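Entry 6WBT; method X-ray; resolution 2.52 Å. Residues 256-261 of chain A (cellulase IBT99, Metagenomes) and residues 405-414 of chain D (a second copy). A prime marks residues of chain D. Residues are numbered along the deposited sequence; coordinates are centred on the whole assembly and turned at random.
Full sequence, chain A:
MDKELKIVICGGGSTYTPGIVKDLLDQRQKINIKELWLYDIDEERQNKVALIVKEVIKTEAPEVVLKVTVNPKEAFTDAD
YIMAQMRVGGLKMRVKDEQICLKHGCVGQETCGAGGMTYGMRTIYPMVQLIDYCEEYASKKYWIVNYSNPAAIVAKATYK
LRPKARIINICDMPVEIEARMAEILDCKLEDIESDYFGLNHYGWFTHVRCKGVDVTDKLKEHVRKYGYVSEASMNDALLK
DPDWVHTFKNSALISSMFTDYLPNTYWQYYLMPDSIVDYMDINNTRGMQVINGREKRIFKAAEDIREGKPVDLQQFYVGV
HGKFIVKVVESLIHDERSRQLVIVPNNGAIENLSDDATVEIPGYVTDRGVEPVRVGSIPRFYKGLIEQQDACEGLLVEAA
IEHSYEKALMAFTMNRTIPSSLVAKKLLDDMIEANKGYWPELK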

# COMPACT_ATOMS: atom_id res chain seq x y z
N SER A 256 -18.83 24.29 12.38
CA SER A 256 -19.89 24.74 11.48
C SER A 256 -19.46 24.69 10.02
O SER A 256 -20.31 24.46 9.15
CB SER A 256 -20.32 26.17 11.84
OG SER A 256 -20.86 26.22 13.15
N MSE A 257 -18.19 24.91 9.73
CA MSE A 257 -17.69 24.89 8.36
C MSE A 257 -17.47 23.46 7.87
O MSE A 257 -17.75 23.14 6.72
CB MSE A 257 -16.40 25.70 8.25
CG MSE A 257 -16.54 27.15 8.68
SE MSE A 257 -14.84 28.10 8.80
CE MSE A 257 -14.39 28.17 6.91
N PHE A 258 -16.95 22.62 8.76
CA PHE A 258 -16.69 21.21 8.47
C PHE A 258 -17.56 20.37 9.39
O PHE A 258 -17.30 20.30 10.60
CB PHE A 258 -15.20 20.89 8.65
CG PHE A 258 -14.29 21.93 8.06
CD1 PHE A 258 -14.10 22.00 6.69
CD2 PHE A 258 -13.63 22.83 8.87
CE1 PHE A 258 -13.26 22.96 6.14
CE2 PHE A 258 -12.79 23.79 8.33
CZ PHE A 258 -12.60 23.86 6.96
N THR A 259 -18.59 19.75 8.83
CA THR A 259 -19.67 19.15 9.59
C THR A 259 -19.55 17.64 9.75
O THR A 259 -20.49 17.01 10.25
CB THR A 259 -21.02 19.49 8.94
OG1 THR A 259 -21.07 18.91 7.63
CG2 THR A 259 -21.19 21.00 8.83
N ASP A 260 -18.43 17.05 9.34
CA ASP A 260 -18.28 15.60 9.46
C ASP A 260 -18.10 15.18 10.92
O ASP A 260 -18.88 14.38 11.45
CB ASP A 260 -17.11 15.12 8.61
CG ASP A 260 -17.38 15.22 7.12
OD1 ASP A 260 -18.49 14.85 6.69
OD2 ASP A 260 -16.48 15.68 6.39
N TYR A 261 -17.07 15.71 11.58
CA TYR A 261 -16.70 15.28 12.91
C TYR A 261 -16.64 16.49 13.85
O TYR A 261 -16.64 17.64 13.41
CB TYR A 261 -15.34 14.57 12.90
CG TYR A 261 -15.17 13.57 11.78
CD1 TYR A 261 -16.14 12.61 11.52
CD2 TYR A 261 -14.05 13.60 10.97
CE1 TYR A 261 -16.00 11.70 10.49
CE2 TYR A 261 -13.89 12.69 9.93
CZ TYR A 261 -14.87 11.75 9.70
OH TYR A 261 -14.71 10.85 8.67
N TYR D 405 -20.75 22.59 -1.39
CA TYR D 405 -20.09 23.82 -0.96
C TYR D 405 -19.00 23.53 0.06
O TYR D 405 -17.97 24.21 0.08
CB TYR D 405 -21.12 24.80 -0.39
CG TYR D 405 -20.53 26.03 0.25
CD1 TYR D 405 -20.21 27.15 -0.51
CD2 TYR D 405 -20.29 26.08 1.62
CE1 TYR D 405 -19.68 28.29 0.08
CE2 TYR D 405 -19.76 27.21 2.21
CZ TYR D 405 -19.45 28.31 1.44
OH TYR D 405 -18.92 29.43 2.03
N GLU D 406 -19.21 22.52 0.92
CA GLU D 406 -18.23 22.20 1.95
C GLU D 406 -16.97 21.61 1.34
O GLU D 406 -15.86 21.87 1.82
CB GLU D 406 -18.84 21.24 2.97
CG GLU D 406 -18.00 21.05 4.23
CD GLU D 406 -18.70 20.19 5.26
OE1 GLU D 406 -18.03 19.34 5.88
OE2 GLU D 406 -19.92 20.37 5.46
N LYS D 407 -17.11 20.81 0.28
CA LYS D 407 -15.94 20.26 -0.40
C LYS D 407 -15.11 21.37 -1.03
O LYS D 407 -13.87 21.34 -0.96
CB LYS D 407 -16.38 19.25 -1.46
CG LYS D 407 -16.93 17.95 -0.89
CD LYS D 407 -15.82 16.95 -0.59
CE LYS D 407 -16.39 15.63 -0.10
NZ LYS D 407 -15.36 14.56 -0.05
N ALA D 408 -15.76 22.35 -1.67
CA ALA D 408 -15.02 23.47 -2.23
C ALA D 408 -14.36 24.30 -1.14
O ALA D 408 -13.25 24.82 -1.33
CB ALA D 408 -15.96 24.34 -3.07
N LEU D 409 -15.02 24.43 0.01
CA LEU D 409 -14.41 25.12 1.15
C LEU D 409 -13.22 24.34 1.69
O LEU D 409 -12.20 24.94 2.06
CB LEU D 409 -15.45 25.33 2.24
CG LEU D 409 -14.96 25.96 3.55
CD1 LEU D 409 -14.47 27.38 3.31
CD2 LEU D 409 -16.07 25.94 4.59
N MSE D 410 -13.32 23.02 1.73
CA MSE D 410 -12.22 22.17 2.17
C MSE D 410 -11.02 22.29 1.24
O MSE D 410 -9.88 22.31 1.69
CB MSE D 410 -12.68 20.71 2.26
CG MSE D 410 -13.54 20.39 3.47
SE MSE D 410 -14.30 18.60 3.39
CE MSE D 410 -14.94 18.47 5.23
N ALA D 411 -11.29 22.37 -0.06
CA ALA D 411 -10.22 22.53 -1.03
C ALA D 411 -9.55 23.89 -0.90
O ALA D 411 -8.32 24.00 -1.02
CB ALA D 411 -10.76 22.33 -2.45
N PHE D 412 -10.34 24.94 -0.65
CA PHE D 412 -9.77 26.26 -0.46
C PHE D 412 -8.92 26.32 0.81
O PHE D 412 -7.87 26.96 0.83
CB PHE D 412 -10.89 27.31 -0.41
CG PHE D 412 -11.22 27.90 -1.74
CD1 PHE D 412 -11.53 27.09 -2.82
CD2 PHE D 412 -11.24 29.27 -1.92
CE1 PHE D 412 -11.84 27.63 -4.05
CE2 PHE D 412 -11.55 29.83 -3.15
CZ PHE D 412 -11.85 29.00 -4.22
N THR D 413 -9.37 25.65 1.88
CA THR D 413 -8.60 25.64 3.12
C THR D 413 -7.29 24.88 2.96
O THR D 413 -6.29 25.23 3.60
CB THR D 413 -9.43 25.04 4.25
OG1 THR D 413 -10.71 25.69 4.30
CG2 THR D 413 -8.73 25.22 5.59
N MSE D 414 -7.27 23.86 2.11
CA MSE D 414 -6.09 23.01 1.94
C MSE D 414 -4.95 23.73 1.22
O MSE D 414 -3.78 23.43 1.45
CB MSE D 414 -6.47 21.74 1.18
CG MSE D 414 -5.38 20.68 1.16
SE MSE D 414 -5.14 19.84 2.90
CE MSE D 414 -6.90 19.02 3.07
O HOH W 1 -18.63 16.94 4.75

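Chain A meets one side of the 405′-414′ helix just where its own helix gives out. Met257, still helical and present as selenomethionine, starts sideways to its partner, yet its m, t, p rotamer brings the methyl in: CE lies 3.6 Å from CD2 of Leu409′. Its carbonyl O sits 3.3 Å from CG of Glu406′, so the aliphatic part of that side chain packs closely against the backbone.

Phe258 is the first residue to leave helical phi/psi, and it buries the most surface here. Its ring edge meets Met410′, with CD1 3.6 Å from CG, and Thr413′, with CZ 3.7 Å from OG1. That hydroxyl borders the ring while its hydrogen is used within its own helix, where Thr413′ OG1 donates to Leu409′ O at 2.8 Å.

Thr259 supplies the polar lock. Its backbone N donates to Glu406′ OE1 (3.0 Å, 161°) and its OG1 to Glu406′ OE2 (2.9 Å), so one residue engages both carboxylate oxygens, and the extended t, t start of the glutamate delivers them.

Asp260 points toward the helix but brings like charge, OD2 standing 4.0 Å from Glu406′ OE1. Water 1 mediates, donating to Glu406′ OE1 at 2.7 Å and weakly to Asp260 OD1 at 2.9 Å.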